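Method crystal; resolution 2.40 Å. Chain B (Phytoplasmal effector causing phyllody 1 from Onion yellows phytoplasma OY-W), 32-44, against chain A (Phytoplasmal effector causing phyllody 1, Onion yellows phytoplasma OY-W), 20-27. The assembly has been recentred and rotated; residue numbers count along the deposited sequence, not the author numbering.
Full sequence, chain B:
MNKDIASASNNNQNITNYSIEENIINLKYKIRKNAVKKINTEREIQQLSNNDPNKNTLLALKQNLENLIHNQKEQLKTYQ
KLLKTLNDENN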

# COMPACT_ATOMS: atom_id res chain seq x y z
N ARG B 32 2.35 -8.58 8.48
CA ARG B 32 2.40 -9.99 8.12
C ARG B 32 2.89 -10.17 6.68
O ARG B 32 3.70 -11.06 6.41
CB ARG B 32 1.02 -10.63 8.34
CG ARG B 32 0.73 -10.85 9.83
CD ARG B 32 -0.42 -11.83 10.09
NE ARG B 32 -1.53 -11.21 10.81
CZ ARG B 32 -2.81 -11.50 10.61
NH1 ARG B 32 -3.16 -12.41 9.71
NH2 ARG B 32 -3.76 -10.87 11.29
N LYS B 33 2.44 -9.32 5.76
CA LYS B 33 2.97 -9.38 4.40
C LYS B 33 4.50 -9.28 4.39
O LYS B 33 5.18 -10.12 3.78
CB LYS B 33 2.37 -8.27 3.52
CG LYS B 33 3.13 -8.09 2.20
CD LYS B 33 2.57 -6.94 1.36
CE LYS B 33 2.73 -5.60 2.08
NZ LYS B 33 3.63 -4.66 1.35
N ASN B 34 5.05 -8.25 5.05
CA ASN B 34 6.49 -8.03 4.99
C ASN B 34 7.27 -9.13 5.69
O ASN B 34 8.44 -9.34 5.38
CB ASN B 34 6.84 -6.66 5.60
CG ASN B 34 6.61 -5.51 4.63
OD1 ASN B 34 6.23 -4.41 5.05
ND2 ASN B 34 6.83 -5.76 3.34
N ALA B 35 6.66 -9.82 6.66
CA ALA B 35 7.31 -10.97 7.27
C ALA B 35 7.47 -12.09 6.26
O ALA B 35 8.53 -12.74 6.19
CB ALA B 35 6.50 -11.47 8.47
N VAL B 36 6.41 -12.36 5.49
CA VAL B 36 6.52 -13.34 4.42
C VAL B 36 7.53 -12.85 3.41
O VAL B 36 8.45 -13.58 3.04
CB VAL B 36 5.14 -13.62 3.81
CG1 VAL B 36 5.26 -14.17 2.40
CG2 VAL B 36 4.37 -14.60 4.71
N LYS B 37 7.46 -11.60 2.97
CA LYS B 37 8.42 -11.13 1.97
C LYS B 37 9.86 -11.33 2.42
O LYS B 37 10.74 -11.67 1.61
CB LYS B 37 8.15 -9.67 1.68
CG LYS B 37 7.58 -9.35 0.31
CD LYS B 37 7.93 -7.92 -0.06
CE LYS B 37 6.72 -7.13 -0.53
NZ LYS B 37 7.11 -5.82 -1.14
N LYS B 38 10.15 -11.05 3.70
CA LYS B 38 11.48 -11.27 4.24
C LYS B 38 11.81 -12.76 4.28
O LYS B 38 12.95 -13.15 3.99
CB LYS B 38 11.56 -10.65 5.63
CG LYS B 38 12.41 -11.42 6.61
CD LYS B 38 12.25 -10.80 8.00
CE LYS B 38 12.96 -11.62 9.06
NZ LYS B 38 13.79 -10.77 9.94
N ILE B 39 10.84 -13.60 4.63
CA ILE B 39 11.06 -15.03 4.58
C ILE B 39 11.48 -15.47 3.17
O ILE B 39 12.37 -16.31 3.02
CB ILE B 39 9.80 -15.76 5.09
CG1 ILE B 39 9.78 -15.79 6.64
CG2 ILE B 39 9.75 -17.20 4.58
CD1 ILE B 39 8.39 -15.70 7.28
N ASN B 40 10.85 -14.91 2.13
CA ASN B 40 11.29 -15.17 0.75
C ASN B 40 12.74 -14.81 0.56
O ASN B 40 13.50 -15.55 -0.08
CB ASN B 40 10.51 -14.29 -0.24
CG ASN B 40 10.45 -14.92 -1.67
OD1 ASN B 40 10.91 -16.08 -1.90
ND2 ASN B 40 9.94 -14.13 -2.65
N THR B 41 13.10 -13.59 0.98
CA THR B 41 14.44 -13.09 0.82
C THR B 41 15.41 -13.94 1.62
O THR B 41 16.48 -14.27 1.11
CB THR B 41 14.42 -11.62 1.20
OG1 THR B 41 13.54 -10.94 0.29
CG2 THR B 41 15.79 -11.00 1.06
N GLU B 42 15.03 -14.37 2.83
CA GLU B 42 15.84 -15.37 3.53
C GLU B 42 16.01 -16.63 2.68
O GLU B 42 17.10 -17.22 2.65
CB GLU B 42 15.18 -15.71 4.88
CG GLU B 42 15.52 -14.73 6.00
CD GLU B 42 14.69 -14.95 7.25
OE1 GLU B 42 13.70 -15.72 7.20
OE2 GLU B 42 15.02 -14.37 8.30
N ARG B 43 14.96 -17.05 1.97
CA ARG B 43 15.02 -18.32 1.26
C ARG B 43 15.90 -18.23 0.02
O ARG B 43 16.70 -19.14 -0.25
CB ARG B 43 13.62 -18.78 0.85
CG ARG B 43 13.62 -19.70 -0.37
CD ARG B 43 12.22 -20.26 -0.66
NE ARG B 43 11.53 -19.46 -1.66
CZ ARG B 43 11.48 -19.76 -2.95
NH1 ARG B 43 12.07 -20.86 -3.41
NH2 ARG B 43 10.83 -18.97 -3.79
N GLU B 44 15.74 -17.17 -0.78
CA GLU B 44 16.59 -17.06 -1.95
C GLU B 44 18.02 -16.78 -1.56
O GLU B 44 18.90 -17.06 -2.36
CB GLU B 44 16.07 -15.99 -2.92
CG GLU B 44 16.10 -16.48 -4.38
CD GLU B 44 15.06 -15.81 -5.23
OE1 GLU B 44 14.62 -14.73 -4.83
OE2 GLU B 44 14.68 -16.36 -6.28
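Chain A, residues 20-27: IEENIINL

Antiparallel helical pairing illustrates a general rule: apolar side chains pack in the contact, while polar groups buried in the contact lose water and do best where other groups replace it. In this phytoplasmal effector, two copies of one sequence meet in this way. Residues 20-27 of chain A are helical and run against helix 32-44 of chain B, with 158° between their N-to-C directions and a closest axial approach of 9.6 Å. The register brings Lys B33 beside Asn A26, CA to CA 6.5 Å, and Lys B37 beside Glu A22, CA to CA 6.3 Å, one helical turn further along chain B and one turn back along chain A.

From Ile A24 and Val B36 onward the backbone amides bond to the carbonyl four residues earlier, such as Ile A25 N to Glu A21 O at 2.8 Å and Asn B40 N to Val B36 O at 2.9 Å. Ile A25 supplies the knob, its side chain lodged among Lys B33, Val B36, Lys B37 and Asn B40; its CG2 lies 3.5 Å from Val B36 CG1.

Beside this packing, the CA-to-CB bond of Asn B40 points toward chain A, and the residue donates through ND2 to Glu A22 OE2. At 2.4 Å from Asn B40 ND2 to Glu A22 OE2 the hydrogen bond is very short, and its N-H...acceptor angle of 169° is nearly straight. The other carboxylate oxygen, Glu A22 OE1, is satisfied elsewhere in the structure, so both oxygens of this buried acid are engaged. The amide's other end is served within its own helix: Asn B40 OD1 accepts weak bonds from Arg B43 NE at 3.4 Å and Arg B43 NH2 at 3.5 Å. Arg B43 NH2 also forms a salt bridge to Glu A21 OE2 at 2.7 Å, meeting the carboxylate at the guanidinium edge. Arg B43 thus links the asparagine to the second glutamate.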

# COMPACT_ATOMS: atom_id res chain seq x y z
N ILE A 20 7.86 -11.19 -9.37
CA ILE A 20 6.49 -11.68 -9.49
C ILE A 20 6.02 -12.33 -8.19
O ILE A 20 4.88 -12.14 -7.77
CB ILE A 20 6.40 -12.66 -10.67
CG1 ILE A 20 6.64 -11.93 -11.99
CG2 ILE A 20 5.04 -13.36 -10.70
CD1 ILE A 20 7.08 -12.84 -13.13
N GLU A 21 6.90 -13.10 -7.54
CA GLU A 21 6.54 -13.74 -6.28
C GLU A 21 6.20 -12.71 -5.22
O GLU A 21 5.19 -12.84 -4.51
CB GLU A 21 7.70 -14.62 -5.79
CG GLU A 21 7.71 -16.04 -6.29
CD GLU A 21 8.95 -16.78 -5.82
OE1 GLU A 21 10.06 -16.37 -6.20
OE2 GLU A 21 8.81 -17.77 -5.06
N GLU A 22 7.04 -11.68 -5.08
CA GLU A 22 6.77 -10.65 -4.09
C GLU A 22 5.49 -9.89 -4.43
O GLU A 22 4.71 -9.56 -3.53
CB GLU A 22 7.98 -9.72 -3.99
CG GLU A 22 9.31 -10.47 -3.77
CD GLU A 22 9.58 -10.83 -2.30
OE1 GLU A 22 10.17 -10.00 -1.59
OE2 GLU A 22 9.20 -11.95 -1.87
N ASN A 23 5.24 -9.65 -5.72
CA ASN A 23 3.98 -9.01 -6.10
C ASN A 23 2.79 -9.92 -5.84
O ASN A 23 1.69 -9.44 -5.55
CB ASN A 23 4.03 -8.61 -7.58
CG ASN A 23 4.64 -7.24 -7.78
OD1 ASN A 23 4.73 -6.44 -6.85
ND2 ASN A 23 5.06 -6.96 -9.01
N ILE A 24 2.98 -11.24 -5.97
CA ILE A 24 1.94 -12.19 -5.59
C ILE A 24 1.68 -12.12 -4.09
O ILE A 24 0.53 -11.98 -3.64
CB ILE A 24 2.34 -13.61 -6.03
CG1 ILE A 24 2.11 -13.74 -7.54
CG2 ILE A 24 1.56 -14.65 -5.27
CD1 ILE A 24 2.62 -15.04 -8.15
N ILE A 25 2.75 -12.21 -3.29
CA ILE A 25 2.63 -12.06 -1.84
C ILE A 25 1.84 -10.81 -1.49
O ILE A 25 0.96 -10.83 -0.62
CB ILE A 25 4.03 -12.05 -1.20
CG1 ILE A 25 4.71 -13.41 -1.40
CG2 ILE A 25 3.95 -11.69 0.27
CD1 ILE A 25 6.20 -13.42 -1.09
N ASN A 26 2.15 -9.70 -2.15
CA ASN A 26 1.48 -8.44 -1.87
C ASN A 26 -0.03 -8.55 -2.07
O ASN A 26 -0.81 -8.11 -1.21
CB ASN A 26 2.04 -7.34 -2.77
CG ASN A 26 3.08 -6.50 -2.07
OD1 ASN A 26 4.18 -6.97 -1.79
ND2 ASN A 26 2.73 -5.26 -1.76
N LEU A 27 -0.46 -9.12 -3.19
CA LEU A 27 -1.89 -9.17 -3.47
C LEU A 27 -2.61 -10.12 -2.53
O LEU A 27 -3.75 -9.85 -2.11
CB LEU A 27 -2.13 -9.58 -4.93
CG LEU A 27 -1.90 -8.42 -5.89
CD1 LEU A 27 -1.78 -8.93 -7.33
CD2 LEU A 27 -3.00 -7.37 -5.79